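Local atomic coordinates of xylulokinase (Brucella ovis, PDB entry 5VM1), a protein that probably phosphorylates D-xylulose at the expense of ATP, giving D-xylulose 5-phosphate and ADP, as a member of the FGGY family of carbohydrate kinases. Residues L339-G344 with A482-L487. Residues are numbered along the deposited sequence; the frame is centred on the assembly and turned at random.
Sequences LPYLSG and ALYPAL
Leu-339 and Leu-487 meet tip to tip, CD1 of Leu-339 lying 3.9 Å from CD1 of Leu-487. The same methyl of Leu-339 also rests against the root of Leu-483, 4.3 Å from its CB. One branch of Leu-339 thus touches two leucines a single helical turn apart. The turn is closed by the backbone bond from Leu-487 N to Leu-483 O.

The aromatic part of the contact is one pair. The side chains of Tyr-341 and Tyr-484 cross at about a right angle, and CE2 of Tyr-341 approaches CD1 of Tyr-484 to 4.1 Å. CG of Tyr-484 is anti to the backbone N (chi1 171°) and lies beside the carbonyl carbon; this is the rotamer in which CD1 meets Tyr-341. Tyr-349 stacks on the Tyr-484 ring and also touches Tyr-341, and Asp-351 is hydrogen-bonded to the Tyr-484 hydroxyl, so the polar end of this buried side chain is satisfied.

No hydrogen bond joins the two segments. The contact is apolar and modest, with 177 Å² buried in all. From Tyr-341 to Gly-344 the chain makes a type I beta turn, with Gly-344 N bonded to Tyr-341 O.

This is packing within the C-terminal half of the kinase, away from the predicted active site. It sets the end of strand 337-339 and the start of the following loop against the last turns of helix 470-488, near the chain's C-terminus. Tyr-480, one turn before Tyr-484, also packs on Leu-339, Pro-340 and Tyr-341. Strand 357-359 is backbone-bonded to Leu-339 through Ser-357, and its Cys-359 and Ser-357 touch Leu-483 and Leu-487 respectively.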
ATOM      1  N   LEU A 339       3.459  12.547 -20.294  1.00 33.82           N
ATOM      2  CA  LEU A 339       3.924  11.281 -19.740  1.00 36.74           C
ATOM      3  C   LEU A 339       4.382  11.495 -18.298  1.00 39.57           C
ATOM      4  O   LEU A 339       5.335  12.251 -18.077  1.00 42.40           O
ATOM      5  CB  LEU A 339       5.065  10.716 -20.562  1.00 33.14           C
ATOM      6  CG  LEU A 339       4.854  10.133 -21.945  1.00 29.37           C
ATOM      7  CD1 LEU A 339       6.089   9.299 -22.215  1.00 34.98           C
ATOM      8  CD2 LEU A 339       3.619   9.289 -22.050  1.00 28.96           C
ATOM      9  N   PRO A 340       3.749  10.860 -17.291  1.00 33.58           N
ATOM     10  CA  PRO A 340       4.061  11.195 -15.889  1.00 37.96           C
ATOM     11  C   PRO A 340       5.271  10.470 -15.305  1.00 41.57           C
ATOM     12  O   PRO A 340       5.291  10.172 -14.108  1.00 44.48           O
ATOM     13  CB  PRO A 340       2.780  10.796 -15.148  1.00 34.74           C
ATOM     14  CG  PRO A 340       2.209   9.697 -15.959  1.00 28.51           C
ATOM     15  CD  PRO A 340       2.597   9.943 -17.398  1.00 32.27           C
ATOM     16  N   TYR A 341       6.269  10.159 -16.126  1.00 39.99           N
ATOM     17  CA  TYR A 341       7.388   9.311 -15.713  1.00 32.44           C
ATOM     18  C   TYR A 341       8.516  10.115 -15.076  1.00 37.70           C
ATOM     19  O   TYR A 341       9.699   9.868 -15.379  1.00 33.88           O
ATOM     20  CB  TYR A 341       7.902   8.511 -16.907  1.00 23.72           C
ATOM     21  CG  TYR A 341       6.837   7.722 -17.655  1.00 30.75           C
ATOM     22  CD1 TYR A 341       5.745   7.159 -16.975  1.00 31.36           C
ATOM     23  CD2 TYR A 341       6.914   7.541 -19.049  1.00 30.67           C
ATOM     24  CE1 TYR A 341       4.754   6.444 -17.658  1.00 31.80           C
ATOM     25  CE2 TYR A 341       5.943   6.802 -19.746  1.00 29.69           C
ATOM     26  CZ  TYR A 341       4.863   6.259 -19.040  1.00 36.08           C
ATOM     27  OH  TYR A 341       3.891   5.524 -19.697  1.00 27.69           O
ATOM     28  N   LEU A 342       8.191  11.062 -14.183  1.00 30.51           N
ATOM     29  CA  LEU A 342       9.207  11.926 -13.572  1.00 23.83           C
ATOM     30  C   LEU A 342      10.251  11.148 -12.776  1.00 24.43           C
ATOM     31  O   LEU A 342      11.370  11.650 -12.584  1.00 36.11           O
ATOM     32  CB  LEU A 342       8.545  12.946 -12.643  1.00 27.32           C
ATOM     33  CG  LEU A 342       7.480  13.804 -13.334  1.00 25.12           C
ATOM     34  CD1 LEU A 342       6.670  14.495 -12.285  1.00 31.28           C
ATOM     35  CD2 LEU A 342       8.081  14.800 -14.303  1.00 30.97           C
ATOM     36  N   SER A 343       9.915   9.924 -12.335  1.00 26.85           N
ATOM     37  CA  SER A 343      10.785   9.069 -11.536  1.00 24.77           C
ATOM     38  C   SER A 343      10.999   7.728 -12.199  1.00 28.80           C
ATOM     39  O   SER A 343      11.199   6.729 -11.505  1.00 37.01           O
ATOM     40  CB  SER A 343      10.216   8.833 -10.140  1.00 24.83           C
ATOM     41  OG  SER A 343       9.905  10.050  -9.498  1.00 48.34           O
ATOM     42  N   GLY A 344      10.912   7.680 -13.527  1.00 35.37           N
ATOM     43  CA  GLY A 344      10.767   6.420 -14.236  1.00 23.95           C
ATOM     44  C   GLY A 344       9.311   6.007 -14.175  1.00 22.58           C
ATOM     45  O   GLY A 344       8.430   6.797 -13.848  1.00 33.06           O
ATOM     46  N   ALA A 482       1.818   5.433 -27.818  1.00 38.69           N
ATOM     47  CA  ALA A 482       2.851   5.444 -28.860  1.00 32.64           C
ATOM     48  C   ALA A 482       4.078   6.261 -28.466  1.00 39.52           C
ATOM     49  O   ALA A 482       5.158   6.041 -29.017  1.00 46.44           O
ATOM     50  CB  ALA A 482       2.285   5.971 -30.174  1.00 33.74           C
ATOM     51  N   LEU A 483       3.933   7.216 -27.548  1.00 36.82           N
ATOM     52  CA  LEU A 483       5.074   8.012 -27.124  1.00 37.41           C
ATOM     53  C   LEU A 483       6.104   7.180 -26.372  1.00 43.95           C
ATOM     54  O   LEU A 483       7.301   7.491 -26.441  1.00 51.24           O
ATOM     55  CB  LEU A 483       4.607   9.185 -26.272  1.00 35.77           C
ATOM     56  CG  LEU A 483       4.513  10.434 -27.145  1.00 42.33           C
ATOM     57  CD1 LEU A 483       3.786  11.578 -26.459  1.00 43.02           C
ATOM     58  CD2 LEU A 483       5.904  10.854 -27.565  1.00 50.45           C
ATOM     59  N   TYR A 484       5.677   6.155 -25.612  1.00 38.09           N
ATOM     60  CA  TYR A 484       6.665   5.445 -24.798  1.00 41.12           C
ATOM     61  C   TYR A 484       7.704   4.701 -25.627  1.00 45.53           C
ATOM     62  O   TYR A 484       8.902   4.873 -25.359  1.00 47.54           O
ATOM     63  CB  TYR A 484       6.002   4.492 -23.804  1.00 32.14           C
ATOM     64  CG  TYR A 484       7.048   3.619 -23.129  1.00 35.83           C
ATOM     65  CD1 TYR A 484       7.869   4.134 -22.138  1.00 44.11           C
ATOM     66  CD2 TYR A 484       7.240   2.289 -23.501  1.00 45.71           C
ATOM     67  CE1 TYR A 484       8.842   3.352 -21.523  1.00 48.82           C
ATOM     68  CE2 TYR A 484       8.221   1.500 -22.896  1.00 43.83           C
ATOM     69  CZ  TYR A 484       9.016   2.040 -21.904  1.00 42.70           C
ATOM     70  OH  TYR A 484       9.994   1.287 -21.291  1.00 38.34           O
ATOM     71  N   PRO A 485       7.346   3.824 -26.572  1.00 45.68           N
ATOM     72  CA  PRO A 485       8.403   3.130 -27.334  1.00 45.27           C
ATOM     73  C   PRO A 485       9.263   4.068 -28.166  1.00 50.10           C
ATOM     74  O   PRO A 485      10.441   3.774 -28.409  1.00 47.45           O
ATOM     75  CB  PRO A 485       7.624   2.133 -28.203  1.00 35.84           C
ATOM     76  CG  PRO A 485       6.228   2.613 -28.200  1.00 38.55           C
ATOM     77  CD  PRO A 485       6.005   3.315 -26.913  1.00 39.99           C
ATOM     78  N   ALA A 486       8.702   5.189 -28.625  1.00 46.83           N
ATOM     79  CA  ALA A 486       9.503   6.170 -29.346  1.00 41.09           C
ATOM     80  C   ALA A 486      10.563   6.790 -28.435  1.00 44.47           C
ATOM     81  O   ALA A 486      11.737   6.861 -28.802  1.00 52.90           O
ATOM     82  CB  ALA A 486       8.598   7.239 -29.967  1.00 41.58           C
ATOM     83  N   LEU A 487      10.183   7.196 -27.220  1.00 38.98           N
ATOM     84  CA  LEU A 487      11.172   7.780 -26.321  1.00 46.25           C
ATOM     85  C   LEU A 487      12.093   6.727 -25.730  1.00 47.69           C
ATOM     86  O   LEU A 487      13.280   6.993 -25.535  1.00 45.01           O
ATOM     87  CB  LEU A 487      10.484   8.551 -25.190  1.00 41.31           C
ATOM     88  CG  LEU A 487       9.664   9.768 -25.602  1.00 46.23           C
ATOM     89  CD1 LEU A 487       9.084  10.445 -24.379  1.00 46.15           C
ATOM     90  CD2 LEU A 487      10.553  10.729 -26.363  1.00 46.47           C
TER